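Local coordinates for uncharacterized protein (Pseudomonas aeruginosa, PDB 5BR9), which probably takes part, as a TsaB member of the KAE1/TsaD family, in making the threonylcarbamoyladenosine modification at position 37 of tRNA, at residues Q140-L145 against W207-G212; R110-Q115 against Y136-G141; S23-H28 against D198-A203; I106-A111 against E118-A123; A100-A105 against G147-L152. All coordinates share one frame; numbering follows the deposited sequence.

Contact 3 opens first, on strand 21-28, and closes far along the chain on helix 196-208, so contacts 2, 4 and 5 all nest inside its loop. Contact 5 starts where strand 98-101 gives way to helix 103-115 and ends on strand 142-152; contacts 4 and 2 nest within it. Both of these leave the same helix, contact 4 for strand 119-125 and contact 2 for strand 131-139. Contact 1 begins on the turn where contact 2 ends and runs past helix 196-208, crossing contacts 3 and 5. Together they tie two five-stranded mixed sheets to the helices 103-115 and 196-208.

Contact 1. Residues Q140-L145 against W207-G212; sequences QGEMRL and WARGEG
Glu142 and Arg209 join two pieces of backbone that stay well apart, the nearest CA atoms being those of Glu142 and Ala208 at 12.1 Å, so long side chains, helped by one water, span the gap. Glu142 reaches over with an extended chain, and Arg209 comes from the opposite direction. The two flat groups meet end-on and nearly coplanar, 5° apart: Arg209 NH1 gives a hydrogen bond at 2.8 Å to Glu142 OE1, which accepts on its syn lone pair, while Arg209 NH2 bonds to Glu142 OE2 at 3.1 Å. A third N-H is taken up as well, since Arg209 NE donates at 3.2 Å to Glu211 OE1, which lies in the guanidinium plane. Bound along its edge, Arg209 is held flat, and Arg144 stacks on one face with NH2 over the centre of the Arg209 group, centres 3.9 Å apart and planes at 14°. The bend in the Arg144 chain at chi2 (89°) helps bring it there. Two like charges can probably stack this way because Glu142 and Glu211 offset them. Arg144 joins the salt-bridge network through NH1, 3.4 Å from Glu142 OE2, by charge alone: no N-H points at that oxygen. Separately, water 1 bridges Arg144 NH2 and Glu211 OE1. Behind Arg209 the helix finishes in a Schellman motif at Gly210. In the fold, the network links the start of edge strand 142-152 to the end of helix 196-208; Glu142 also packs on Leu202 and Phe205 further back along the helix, while Gln109 of helix 103-115 bonds to the backbone of Gly141 and Met143.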
# COMPACT_ATOMS: atom_id res chain seq x y z
N GLN A 140 -15.54 -23.35 19.11
CA GLN A 140 -14.37 -24.23 19.05
C GLN A 140 -13.07 -23.43 19.04
O GLN A 140 -12.19 -23.66 18.20
CB GLN A 140 -14.45 -25.12 17.81
CG GLN A 140 -15.42 -26.26 17.95
CD GLN A 140 -15.60 -26.98 16.65
OE1 GLN A 140 -15.46 -26.40 15.57
NE2 GLN A 140 -15.90 -28.28 16.73
N GLY A 141 -12.96 -22.47 19.96
CA GLY A 141 -11.76 -21.70 20.15
C GLY A 141 -11.67 -20.49 19.23
O GLY A 141 -10.79 -19.67 19.40
N GLU A 142 -12.60 -20.35 18.29
CA GLU A 142 -12.55 -19.24 17.33
C GLU A 142 -13.72 -18.30 17.55
O GLU A 142 -14.88 -18.73 17.61
CB GLU A 142 -12.57 -19.78 15.87
CG GLU A 142 -12.52 -18.69 14.77
CD GLU A 142 -12.77 -19.23 13.36
OE1 GLU A 142 -13.03 -20.45 13.22
OE2 GLU A 142 -12.73 -18.44 12.39
N MET A 143 -13.43 -17.00 17.67
CA MET A 143 -14.48 -16.01 17.76
C MET A 143 -15.06 -15.85 16.36
O MET A 143 -14.38 -15.49 15.40
CB MET A 143 -13.97 -14.69 18.33
CG MET A 143 -13.60 -14.76 19.82
SD MET A 143 -14.94 -15.26 20.96
CE MET A 143 -15.88 -13.73 21.06
N ARG A 144 -16.34 -16.17 16.25
CA ARG A 144 -17.00 -16.30 14.97
C ARG A 144 -18.12 -15.28 14.79
O ARG A 144 -18.94 -15.05 15.71
CB ARG A 144 -17.54 -17.73 14.86
CG ARG A 144 -17.62 -18.29 13.48
CD ARG A 144 -16.35 -19.00 13.10
NE ARG A 144 -16.48 -19.64 11.79
CZ ARG A 144 -16.09 -19.10 10.64
NH1 ARG A 144 -15.54 -17.90 10.63
NH2 ARG A 144 -16.25 -19.76 9.51
N LEU A 145 -18.18 -14.72 13.59
CA LEU A 145 -19.11 -13.65 13.28
C LEU A 145 -20.56 -14.13 13.29
O LEU A 145 -20.92 -15.11 12.65
CB LEU A 145 -18.76 -13.01 11.92
CG LEU A 145 -19.71 -11.90 11.47
CD1 LEU A 145 -19.58 -10.67 12.39
CD2 LEU A 145 -19.40 -11.53 10.01
N TRP A 207 -6.70 -20.94 7.82
CA TRP A 207 -5.76 -21.72 7.01
C TRP A 207 -6.15 -23.20 7.02
O TRP A 207 -6.09 -23.87 5.98
CB TRP A 207 -4.33 -21.54 7.53
CG TRP A 207 -3.26 -22.25 6.75
CD1 TRP A 207 -2.42 -23.23 7.22
CD2 TRP A 207 -2.87 -22.02 5.37
NE1 TRP A 207 -1.55 -23.62 6.22
CE2 TRP A 207 -1.80 -22.89 5.09
CE3 TRP A 207 -3.33 -21.16 4.36
CZ2 TRP A 207 -1.19 -22.95 3.82
CZ3 TRP A 207 -2.72 -21.21 3.11
CH2 TRP A 207 -1.66 -22.10 2.86
N ALA A 208 -6.54 -23.71 8.18
CA ALA A 208 -6.97 -25.11 8.32
C ALA A 208 -8.25 -25.41 7.54
O ALA A 208 -8.50 -26.56 7.22
CB ALA A 208 -7.16 -25.48 9.78
N ARG A 209 -9.07 -24.39 7.27
CA ARG A 209 -10.29 -24.56 6.46
C ARG A 209 -9.95 -24.54 4.98
O ARG A 209 -10.83 -24.72 4.14
CB ARG A 209 -11.33 -23.47 6.75
CG ARG A 209 -12.09 -23.62 8.05
CD ARG A 209 -13.31 -22.68 8.09
NE ARG A 209 -12.93 -21.28 8.26
CZ ARG A 209 -12.70 -20.71 9.44
NH1 ARG A 209 -12.81 -21.42 10.56
NH2 ARG A 209 -12.35 -19.43 9.51
N GLY A 210 -8.69 -24.27 4.67
CA GLY A 210 -8.27 -24.21 3.29
C GLY A 210 -8.45 -22.86 2.62
O GLY A 210 -8.43 -22.77 1.41
N GLU A 211 -8.63 -21.81 3.42
CA GLU A 211 -8.71 -20.46 2.86
C GLU A 211 -7.33 -20.00 2.46
O GLU A 211 -6.33 -20.63 2.79
CB GLU A 211 -9.33 -19.50 3.85
CG GLU A 211 -10.79 -19.82 4.18
CD GLU A 211 -11.38 -18.84 5.18
OE1 GLU A 211 -12.30 -19.24 5.93
OE2 GLU A 211 -10.93 -17.68 5.23
N GLY A 212 -7.27 -18.88 1.75
CA GLY A 212 -6.00 -18.37 1.28
C GLY A 212 -6.13 -18.03 -0.18
O GLY A 212 -6.69 -18.80 -0.95
O HOH W 1 -14.76 -18.23 7.71

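Contact 2. Residues R110-Q115 against Y136-G141; sequences RAYREQ and YQLQQG
Tyr112 and Leu138 carry this contact through a CH-pi interaction: CD1 of Leu138 stands 3.6 Å from the centroid of the Tyr112 ring and only 9° off its normal, so the methyl sits squarely over the middle of one face. The two side chains cross at about a right angle. Ordinary apolar packing adds to this, because the second methyl, Leu138 CD2, reaches the rim of the same ring, 3.5 Å from Tyr112 CE1 and 3.7 Å from Tyr112 OH. Turning CG anti to the backbone N in Tyr112 (chi1 166°) carries the ring away from helix 103-115 to where strand 131-139 is finishing. Gly141 O is a looser neighbour, 4.4 Å from Tyr112 CE2. The ionic bonds lie elsewhere: within the helix Arg110 NE donates to Glu114 OE2 at 2.8 Å, and Arg113 makes a salt bridge to Asp198 of helix 196-208. Met143 of the next strand touches both Tyr112 and Leu138 and extends the apolar patch. With a methyl on a ring face, the Tyr112-Leu138 pair probably rests on shape and dispersion, while Gln109 NE2 of the same helix supplies a directional bond to Gly141 O.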
# COMPACT_ATOMS: atom_id res chain seq x y z
N ARG A 110 -9.15 -11.14 20.62
CA ARG A 110 -8.33 -10.58 21.70
C ARG A 110 -9.10 -10.46 23.01
O ARG A 110 -8.58 -10.80 24.08
CB ARG A 110 -7.76 -9.22 21.32
CG ARG A 110 -6.94 -8.60 22.45
CD ARG A 110 -6.11 -7.44 21.98
NE ARG A 110 -5.20 -6.99 23.03
CZ ARG A 110 -4.40 -5.93 22.92
NH1 ARG A 110 -4.38 -5.22 21.80
NH2 ARG A 110 -3.62 -5.60 23.93
N ALA A 111 -10.34 -9.99 22.93
CA ALA A 111 -11.14 -9.83 24.14
C ALA A 111 -11.42 -11.21 24.75
O ALA A 111 -11.48 -11.36 25.97
CB ALA A 111 -12.43 -9.09 23.83
N TYR A 112 -11.60 -12.20 23.90
CA TYR A 112 -11.77 -13.56 24.37
C TYR A 112 -10.52 -14.03 25.12
O TYR A 112 -10.61 -14.51 26.24
CB TYR A 112 -12.08 -14.51 23.21
CG TYR A 112 -11.93 -15.95 23.63
CD1 TYR A 112 -12.79 -16.51 24.58
CD2 TYR A 112 -10.90 -16.75 23.12
CE1 TYR A 112 -12.64 -17.83 24.99
CE2 TYR A 112 -10.74 -18.08 23.53
CZ TYR A 112 -11.63 -18.61 24.46
OH TYR A 112 -11.50 -19.92 24.87
N ARG A 113 -9.35 -13.85 24.51
CA ARG A 113 -8.11 -14.30 25.12
C ARG A 113 -7.82 -13.57 26.44
O ARG A 113 -7.36 -14.18 27.41
CB ARG A 113 -6.93 -14.10 24.16
CG ARG A 113 -5.57 -14.46 24.75
CD ARG A 113 -4.46 -14.34 23.72
NE ARG A 113 -4.39 -13.01 23.10
CZ ARG A 113 -3.80 -11.96 23.66
NH1 ARG A 113 -3.23 -12.07 24.86
NH2 ARG A 113 -3.77 -10.80 23.02
N GLU A 114 -8.11 -12.28 26.48
CA GLU A 114 -7.73 -11.47 27.64
C GLU A 114 -8.78 -11.40 28.76
O GLU A 114 -8.42 -11.35 29.93
CB GLU A 114 -7.39 -10.05 27.18
CG GLU A 114 -6.07 -9.91 26.46
CD GLU A 114 -5.73 -8.45 26.13
OE1 GLU A 114 -6.44 -7.53 26.60
OE2 GLU A 114 -4.71 -8.21 25.45
N GLN A 115 -10.06 -11.39 28.41
CA GLN A 115 -11.14 -11.21 29.38
C GLN A 115 -11.91 -12.49 29.60
O GLN A 115 -12.72 -12.58 30.51
CB GLN A 115 -12.14 -10.14 28.93
CG GLN A 115 -11.55 -8.79 28.63
CD GLN A 115 -10.81 -8.21 29.81
OE1 GLN A 115 -11.20 -8.41 30.96
NE2 GLN A 115 -9.74 -7.49 29.53
N TYR A 136 -19.52 -11.23 17.76
CA TYR A 136 -18.78 -12.47 17.63
C TYR A 136 -19.06 -13.38 18.80
O TYR A 136 -19.31 -12.91 19.91
CB TYR A 136 -17.27 -12.17 17.51
CG TYR A 136 -16.88 -11.60 16.16
CD1 TYR A 136 -16.32 -12.43 15.19
CD2 TYR A 136 -17.12 -10.26 15.84
CE1 TYR A 136 -15.98 -11.94 13.94
CE2 TYR A 136 -16.78 -9.75 14.56
CZ TYR A 136 -16.20 -10.61 13.62
OH TYR A 136 -15.88 -10.17 12.36
N GLN A 137 -19.03 -14.69 18.55
CA GLN A 137 -19.23 -15.70 19.59
C GLN A 137 -18.26 -16.86 19.39
O GLN A 137 -17.99 -17.28 18.26
CB GLN A 137 -20.67 -16.21 19.59
CG GLN A 137 -20.93 -17.37 20.56
CD GLN A 137 -22.42 -17.65 20.79
OE1 GLN A 137 -23.29 -16.89 20.35
NE2 GLN A 137 -22.72 -18.75 21.49
N LEU A 138 -17.74 -17.36 20.49
CA LEU A 138 -16.80 -18.47 20.48
C LEU A 138 -17.40 -19.76 19.91
O LEU A 138 -18.48 -20.19 20.29
CB LEU A 138 -16.30 -18.74 21.90
CG LEU A 138 -15.07 -19.64 22.02
CD1 LEU A 138 -13.80 -18.92 21.53
CD2 LEU A 138 -14.90 -20.09 23.45
N GLN A 139 -16.65 -20.37 19.01
CA GLN A 139 -17.05 -21.60 18.35
C GLN A 139 -15.77 -22.42 18.20
O GLN A 139 -14.97 -22.16 17.28
CB GLN A 139 -17.69 -21.29 16.99
CG GLN A 139 -18.92 -22.09 16.60
CD GLN A 139 -19.71 -21.37 15.49
OE1 GLN A 139 -20.20 -20.25 15.68
NE2 GLN A 139 -19.82 -22.01 14.32
N GLN A 140 -15.54 -23.35 19.11
CA GLN A 140 -14.37 -24.23 19.05
C GLN A 140 -13.07 -23.43 19.04
O GLN A 140 -12.19 -23.66 18.20
CB GLN A 140 -14.45 -25.12 17.81
CG GLN A 140 -15.42 -26.26 17.95
CD GLN A 140 -15.60 -26.98 16.65
OE1 GLN A 140 -15.46 -26.40 15.57
NE2 GLN A 140 -15.90 -28.28 16.73
N GLY A 141 -12.96 -22.47 19.96
CA GLY A 141 -11.76 -21.70 20.15
C GLY A 141 -11.67 -20.49 19.23
O GLY A 141 -10.79 -19.67 19.40

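Contact 3. Residues S23-H28 against D198-A203; sequences SVALLH and DLLSLA
Leu200, the residue that meets Ala25 and Leu27, projects from a helical turn whose shortest polar bond runs from Ala203 N to Leu199 O at 2.8 Å; on the strand side, the backbones of Ala25 and Leu27 are bonded to Ala14 and Leu12 of the next strand. With these backbone groups paired inside their own helix and sheet, the meeting is apolar. Leu200 lies against the strand with its CG anti to the backbone N (chi1 -173°), which sends its two methyls forward onto the chain. CD2 settles over the peptide linking Leu26 to Leu27, 3.5 Å from Leu26 C, and also touches Ala25 CB at 3.9 Å. CD1 lies against Leu27 CB at 3.8 Å, an atom that CD2 approaches almost as closely. This is a helix laid on a sheet, consistent with the actin-like (ASKHA) fold of its clan: strand 21-28 is the second in a mixed sheet of order 3-2-1-4-5, and the axes of segments 23-28 and 198-203 run 43° apart and approach to 8.2 Å. Ala25 and Leu27 point to helix 196-208; Val24 and Leu26 start away from it, their side chains touching helix 43-58. The small side chain of Ala25 is consistent with the close approach, its CA lying 6.4 Å from Leu200 CA. Leu200 also rests on Leu12 and Ala14, and Ser23 OG bonds to Ala196 N.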
# COMPACT_ATOMS: atom_id res chain seq x y z
N SER A 23 1.84 -4.42 14.71
CA SER A 23 2.20 -5.67 15.35
C SER A 23 2.37 -6.80 14.35
O SER A 23 1.79 -6.78 13.25
CB SER A 23 1.18 -6.05 16.43
OG SER A 23 -0.08 -6.32 15.86
N VAL A 24 3.22 -7.76 14.73
CA VAL A 24 3.55 -8.89 13.88
C VAL A 24 3.56 -10.14 14.73
O VAL A 24 3.88 -10.11 15.92
CB VAL A 24 4.91 -8.67 13.17
CG1 VAL A 24 4.88 -7.39 12.30
CG2 VAL A 24 6.04 -8.58 14.19
N ALA A 25 3.23 -11.27 14.14
CA ALA A 25 3.20 -12.50 14.91
C ALA A 25 3.58 -13.64 14.00
O ALA A 25 3.45 -13.55 12.77
CB ALA A 25 1.82 -12.72 15.56
N LEU A 26 4.09 -14.70 14.60
CA LEU A 26 4.58 -15.83 13.85
C LEU A 26 4.19 -17.12 14.54
O LEU A 26 4.38 -17.25 15.76
CB LEU A 26 6.10 -15.74 13.71
CG LEU A 26 6.74 -16.90 12.96
CD1 LEU A 26 6.39 -16.81 11.50
CD2 LEU A 26 8.23 -16.86 13.15
N LEU A 27 3.66 -18.05 13.75
CA LEU A 27 3.39 -19.40 14.21
C LEU A 27 4.43 -20.29 13.57
O LEU A 27 4.65 -20.22 12.36
CB LEU A 27 1.97 -19.89 13.85
CG LEU A 27 1.68 -21.37 14.15
CD1 LEU A 27 1.56 -21.63 15.65
CD2 LEU A 27 0.43 -21.89 13.42
N HIS A 28 5.10 -21.08 14.41
CA HIS A 28 6.13 -21.99 13.94
C HIS A 28 6.21 -23.17 14.90
O HIS A 28 6.27 -22.97 16.11
CB HIS A 28 7.49 -21.28 13.84
CG HIS A 28 8.59 -22.16 13.34
ND1 HIS A 28 9.59 -22.64 14.15
CD2 HIS A 28 8.83 -22.66 12.10
CE1 HIS A 28 10.41 -23.40 13.44
NE2 HIS A 28 9.97 -23.42 12.19
N ASP A 198 -3.63 -12.32 18.05
CA ASP A 198 -4.99 -12.83 17.90
C ASP A 198 -5.37 -12.95 16.43
O ASP A 198 -6.16 -13.83 16.06
CB ASP A 198 -5.95 -11.93 18.68
CG ASP A 198 -5.51 -11.78 20.13
OD1 ASP A 198 -5.59 -12.78 20.89
OD2 ASP A 198 -5.05 -10.68 20.50
N LEU A 199 -4.78 -12.10 15.59
CA LEU A 199 -4.86 -12.27 14.14
C LEU A 199 -4.30 -13.64 13.75
O LEU A 199 -4.89 -14.35 12.94
CB LEU A 199 -4.10 -11.17 13.42
CG LEU A 199 -3.80 -11.38 11.93
CD1 LEU A 199 -5.08 -11.51 11.16
CD2 LEU A 199 -3.00 -10.20 11.40
N LEU A 200 -3.18 -13.99 14.37
CA LEU A 200 -2.51 -15.27 14.13
C LEU A 200 -3.42 -16.46 14.51
O LEU A 200 -3.52 -17.42 13.76
CB LEU A 200 -1.19 -15.32 14.92
CG LEU A 200 -0.29 -16.53 14.67
CD1 LEU A 200 0.17 -16.59 13.21
CD2 LEU A 200 0.91 -16.48 15.61
N SER A 201 -4.10 -16.37 15.65
CA SER A 201 -5.08 -17.39 16.03
C SER A 201 -6.15 -17.58 14.94
O SER A 201 -6.41 -18.71 14.49
CB SER A 201 -5.77 -17.01 17.34
OG SER A 201 -4.81 -16.88 18.38
N LEU A 202 -6.73 -16.47 14.50
CA LEU A 202 -7.78 -16.50 13.48
C LEU A 202 -7.25 -17.04 12.14
O LEU A 202 -7.93 -17.85 11.49
CB LEU A 202 -8.38 -15.08 13.31
CG LEU A 202 -9.19 -14.63 14.54
CD1 LEU A 202 -9.62 -13.15 14.50
CD2 LEU A 202 -10.41 -15.53 14.70
N ALA A 203 -6.04 -16.63 11.75
CA ALA A 203 -5.41 -17.14 10.54
C ALA A 203 -5.24 -18.68 10.59
O ALA A 203 -5.42 -19.36 9.58
CB ALA A 203 -4.07 -16.48 10.33

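Contact 4. Residues I106-A111 against E118-A123; sequences ILAQRA and ERVAAA
Val120 is the main side chain by which strand 119-125 meets helix 103-115, in a helix-on-sheet layer of the second mixed sheet of this actin-like fold. The chain leaves the helix, turns and comes back as the strand, the directions of segments 106-111 and 119-123 being 138° apart and their axes 8.1 Å from each other. Starting at its root, Val120 CB faces Ala108 CB at 4.2 Å. One branch, CG1, is anti to the backbone N (chi1 174°) and comes to 4.0 Å from Ala108 CA, so it lies against the helix backbone. The other branch, CG2, reaches further along the helix and touches Ala111 CB at 3.8 Å, with Ala108 O at its flank. Two alanines three residues apart thus receive the branched valine, and the CA atoms of Ala108 and Val120 approach to 5.6 Å. Around them, Ala111 also meets Phe169 and Val120 meets Ala171, both of the neighbouring strand 168-171, while Tyr136 of strand 131-139 packs on Ala108. Further toward the N-terminal end of the helix, Leu107 points at the strand and its CD1 lies 4.2 Å from Ala122 CB, with Ala123 O at 4.4 Å from the same Leu107 CD1.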
# COMPACT_ATOMS: atom_id res chain seq x y z
N ILE A 106 -10.57 -9.72 15.00
CA ILE A 106 -9.32 -9.75 15.76
C ILE A 106 -9.55 -9.20 17.17
O ILE A 106 -9.06 -9.77 18.16
CB ILE A 106 -8.21 -8.99 15.03
CG1 ILE A 106 -7.92 -9.66 13.69
CG2 ILE A 106 -6.96 -8.96 15.88
CD1 ILE A 106 -7.08 -8.79 12.76
N LEU A 107 -10.27 -8.08 17.25
CA LEU A 107 -10.67 -7.51 18.54
C LEU A 107 -11.43 -8.51 19.40
O LEU A 107 -11.24 -8.56 20.61
CB LEU A 107 -11.59 -6.31 18.33
CG LEU A 107 -11.02 -4.94 18.04
CD1 LEU A 107 -12.22 -3.98 17.94
CD2 LEU A 107 -10.06 -4.55 19.15
N ALA A 108 -12.35 -9.24 18.78
CA ALA A 108 -13.17 -10.20 19.47
C ALA A 108 -12.29 -11.32 20.02
O ALA A 108 -12.40 -11.68 21.18
CB ALA A 108 -14.23 -10.76 18.54
N GLN A 109 -11.39 -11.82 19.18
CA GLN A 109 -10.49 -12.89 19.58
C GLN A 109 -9.60 -12.39 20.71
O GLN A 109 -9.33 -13.13 21.67
CB GLN A 109 -9.63 -13.37 18.41
CG GLN A 109 -8.94 -14.70 18.70
CD GLN A 109 -9.92 -15.85 18.69
OE1 GLN A 109 -10.92 -15.81 17.98
NE2 GLN A 109 -9.65 -16.89 19.47
N ARG A 110 -9.15 -11.14 20.62
CA ARG A 110 -8.33 -10.58 21.70
C ARG A 110 -9.10 -10.46 23.01
O ARG A 110 -8.58 -10.80 24.08
CB ARG A 110 -7.76 -9.22 21.32
CG ARG A 110 -6.94 -8.60 22.45
CD ARG A 110 -6.11 -7.44 21.98
NE ARG A 110 -5.20 -6.99 23.03
CZ ARG A 110 -4.40 -5.93 22.92
NH1 ARG A 110 -4.38 -5.22 21.80
NH2 ARG A 110 -3.62 -5.60 23.93
N ALA A 111 -10.34 -9.99 22.93
CA ALA A 111 -11.14 -9.83 24.14
C ALA A 111 -11.42 -11.21 24.75
O ALA A 111 -11.48 -11.36 25.97
CB ALA A 111 -12.43 -9.09 23.83
N GLU A 118 -16.91 -14.76 25.83
CA GLU A 118 -17.22 -15.67 24.74
C GLU A 118 -18.21 -15.06 23.77
O GLU A 118 -18.42 -15.58 22.68
CB GLU A 118 -17.74 -16.98 25.31
CG GLU A 118 -16.64 -17.68 26.07
CD GLU A 118 -16.96 -19.09 26.43
OE1 GLU A 118 -18.07 -19.56 26.11
OE2 GLU A 118 -16.07 -19.74 27.03
N ARG A 119 -18.78 -13.93 24.18
CA ARG A 119 -19.62 -13.13 23.30
C ARG A 119 -19.12 -11.69 23.33
O ARG A 119 -19.09 -11.06 24.39
CB ARG A 119 -21.09 -13.23 23.70
CG ARG A 119 -21.56 -14.69 23.73
CD ARG A 119 -23.04 -14.87 23.50
NE ARG A 119 -23.82 -14.72 24.72
CZ ARG A 119 -25.06 -15.17 24.88
NH1 ARG A 119 -25.69 -14.98 26.04
NH2 ARG A 119 -25.66 -15.82 23.89
N VAL A 120 -18.73 -11.19 22.17
CA VAL A 120 -18.14 -9.85 22.08
C VAL A 120 -18.80 -9.05 20.98
O VAL A 120 -18.93 -9.50 19.84
CB VAL A 120 -16.62 -9.90 21.85
CG1 VAL A 120 -16.09 -8.48 21.61
CG2 VAL A 120 -15.91 -10.53 23.04
N ALA A 121 -19.26 -7.86 21.34
CA ALA A 121 -19.69 -6.90 20.34
C ALA A 121 -18.48 -5.99 20.05
O ALA A 121 -18.07 -5.21 20.90
CB ALA A 121 -20.91 -6.10 20.83
N ALA A 122 -17.89 -6.14 18.88
CA ALA A 122 -16.74 -5.33 18.49
C ALA A 122 -17.22 -4.06 17.77
O ALA A 122 -18.07 -4.12 16.90
CB ALA A 122 -15.80 -6.13 17.63
N ALA A 123 -16.68 -2.92 18.17
CA ALA A 123 -17.02 -1.66 17.55
C ALA A 123 -15.77 -0.83 17.37
O ALA A 123 -15.04 -0.58 18.33
CB ALA A 123 -18.06 -0.88 18.38

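Contact 5. Residues A100-A105 against G147-L152; sequences AVSDLA and GSEAVL
Ser102 OG meets OE2 of Glu149 at the start of helix 103-115, where Ser102 is the N-cap. Its OG is anti to the backbone N (chi1 167°), a rotamer that places it near the first-turn N-H groups and the carboxylate at once: it accepts weak bonds from Leu104 N at 3.0 Å and Ala105 N at 3.5 Å, and donates to Glu149 OE2. That last bond is modelled at 2.5 Å from Ser102 OG to Glu149 OE2, very short, so its exact length is doubtful. Glu149 comes in from strand 142-152 with its chain extended beyond CG, bringing the carboxylate close to the first turn, whose positive end would probably favour its charge. OE2 is also bonded by Tyr136 OH, and OE1 forms a salt bridge with Arg72, so both oxygens have partners. Whereas Ser102 OG approaches close to the carboxylate plane, Leu104 comes from the direction opposite to Glu149 and lays CD1 over one face of the carboxylate, above CD. The joint sits where strand 98-101 of the first sheet passes into the helix that packs on the second, linking it to that sheet's edge strand. Leu104 CD1 rests 3.5 Å from Glu149 CD and 3.8 Å from Glu149 CG.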
# COMPACT_ATOMS: atom_id res chain seq x y z
N ALA A 100 -6.97 -12.59 4.40
CA ALA A 100 -7.55 -11.34 4.86
C ALA A 100 -8.45 -11.63 6.08
O ALA A 100 -9.30 -12.50 6.04
CB ALA A 100 -8.34 -10.68 3.76
N VAL A 101 -8.22 -10.92 7.18
CA VAL A 101 -8.96 -11.16 8.41
C VAL A 101 -9.49 -9.84 8.95
O VAL A 101 -8.78 -8.82 9.00
CB VAL A 101 -8.08 -11.86 9.46
CG1 VAL A 101 -8.84 -12.02 10.77
CG2 VAL A 101 -7.59 -13.21 8.96
N SER A 102 -10.76 -9.87 9.35
CA SER A 102 -11.40 -8.69 9.87
C SER A 102 -10.79 -8.21 11.17
O SER A 102 -10.59 -8.99 12.09
CB SER A 102 -12.90 -8.95 10.08
OG SER A 102 -13.45 -7.91 10.84
N ASP A 103 -10.58 -6.91 11.28
CA ASP A 103 -10.11 -6.34 12.53
C ASP A 103 -11.15 -6.37 13.65
O ASP A 103 -10.79 -6.35 14.82
CB ASP A 103 -9.61 -4.93 12.30
CG ASP A 103 -8.17 -4.92 11.77
OD1 ASP A 103 -7.95 -4.71 10.57
OD2 ASP A 103 -7.25 -5.14 12.58
N LEU A 104 -12.44 -6.43 13.30
CA LEU A 104 -13.49 -6.62 14.31
C LEU A 104 -13.36 -8.03 14.93
O LEU A 104 -13.42 -8.19 16.16
CB LEU A 104 -14.89 -6.41 13.69
CG LEU A 104 -15.21 -4.97 13.24
CD1 LEU A 104 -16.38 -4.90 12.28
CD2 LEU A 104 -15.47 -4.04 14.44
N ALA A 105 -13.13 -9.04 14.09
CA ALA A 105 -12.87 -10.40 14.58
C ALA A 105 -11.61 -10.42 15.44
O ALA A 105 -11.61 -11.04 16.51
CB ALA A 105 -12.74 -11.40 13.42
N GLY A 147 -24.11 -13.04 12.08
CA GLY A 147 -24.74 -12.06 11.22
C GLY A 147 -23.73 -11.49 10.26
O GLY A 147 -23.03 -12.23 9.57
N SER A 148 -23.71 -10.18 10.12
CA SER A 148 -22.73 -9.55 9.26
C SER A 148 -22.16 -8.28 9.93
O SER A 148 -22.71 -7.77 10.91
CB SER A 148 -23.33 -9.23 7.89
OG SER A 148 -22.34 -9.27 6.88
N GLU A 149 -21.07 -7.79 9.36
CA GLU A 149 -20.44 -6.56 9.82
C GLU A 149 -21.17 -5.43 9.15
O GLU A 149 -21.83 -5.64 8.12
CB GLU A 149 -18.94 -6.52 9.49
CG GLU A 149 -18.15 -7.56 10.26
CD GLU A 149 -16.64 -7.53 9.98
OE1 GLU A 149 -16.18 -6.88 9.02
OE2 GLU A 149 -15.92 -8.20 10.74
N ALA A 150 -21.14 -4.26 9.77
CA ALA A 150 -21.85 -3.10 9.25
C ALA A 150 -21.17 -1.83 9.71
O ALA A 150 -20.39 -1.84 10.67
CB ALA A 150 -23.30 -3.13 9.71
N VAL A 151 -21.45 -0.73 9.01
CA VAL A 151 -21.05 0.60 9.46
C VAL A 151 -22.34 1.36 9.71
O VAL A 151 -23.18 1.48 8.84
CB VAL A 151 -20.12 1.29 8.45
CG1 VAL A 151 -20.73 1.26 7.06
CG2 VAL A 151 -19.81 2.73 8.89
N LEU A 152 -22.51 1.88 10.92
CA LEU A 152 -23.82 2.30 11.39
C LEU A 152 -23.74 3.50 12.32
O LEU A 152 -22.77 3.62 13.06
CB LEU A 152 -24.48 1.15 12.16
CG LEU A 152 -24.82 -0.18 11.50
CD1 LEU A 152 -25.03 -1.24 12.58
CD2 LEU A 152 -26.05 -0.04 10.64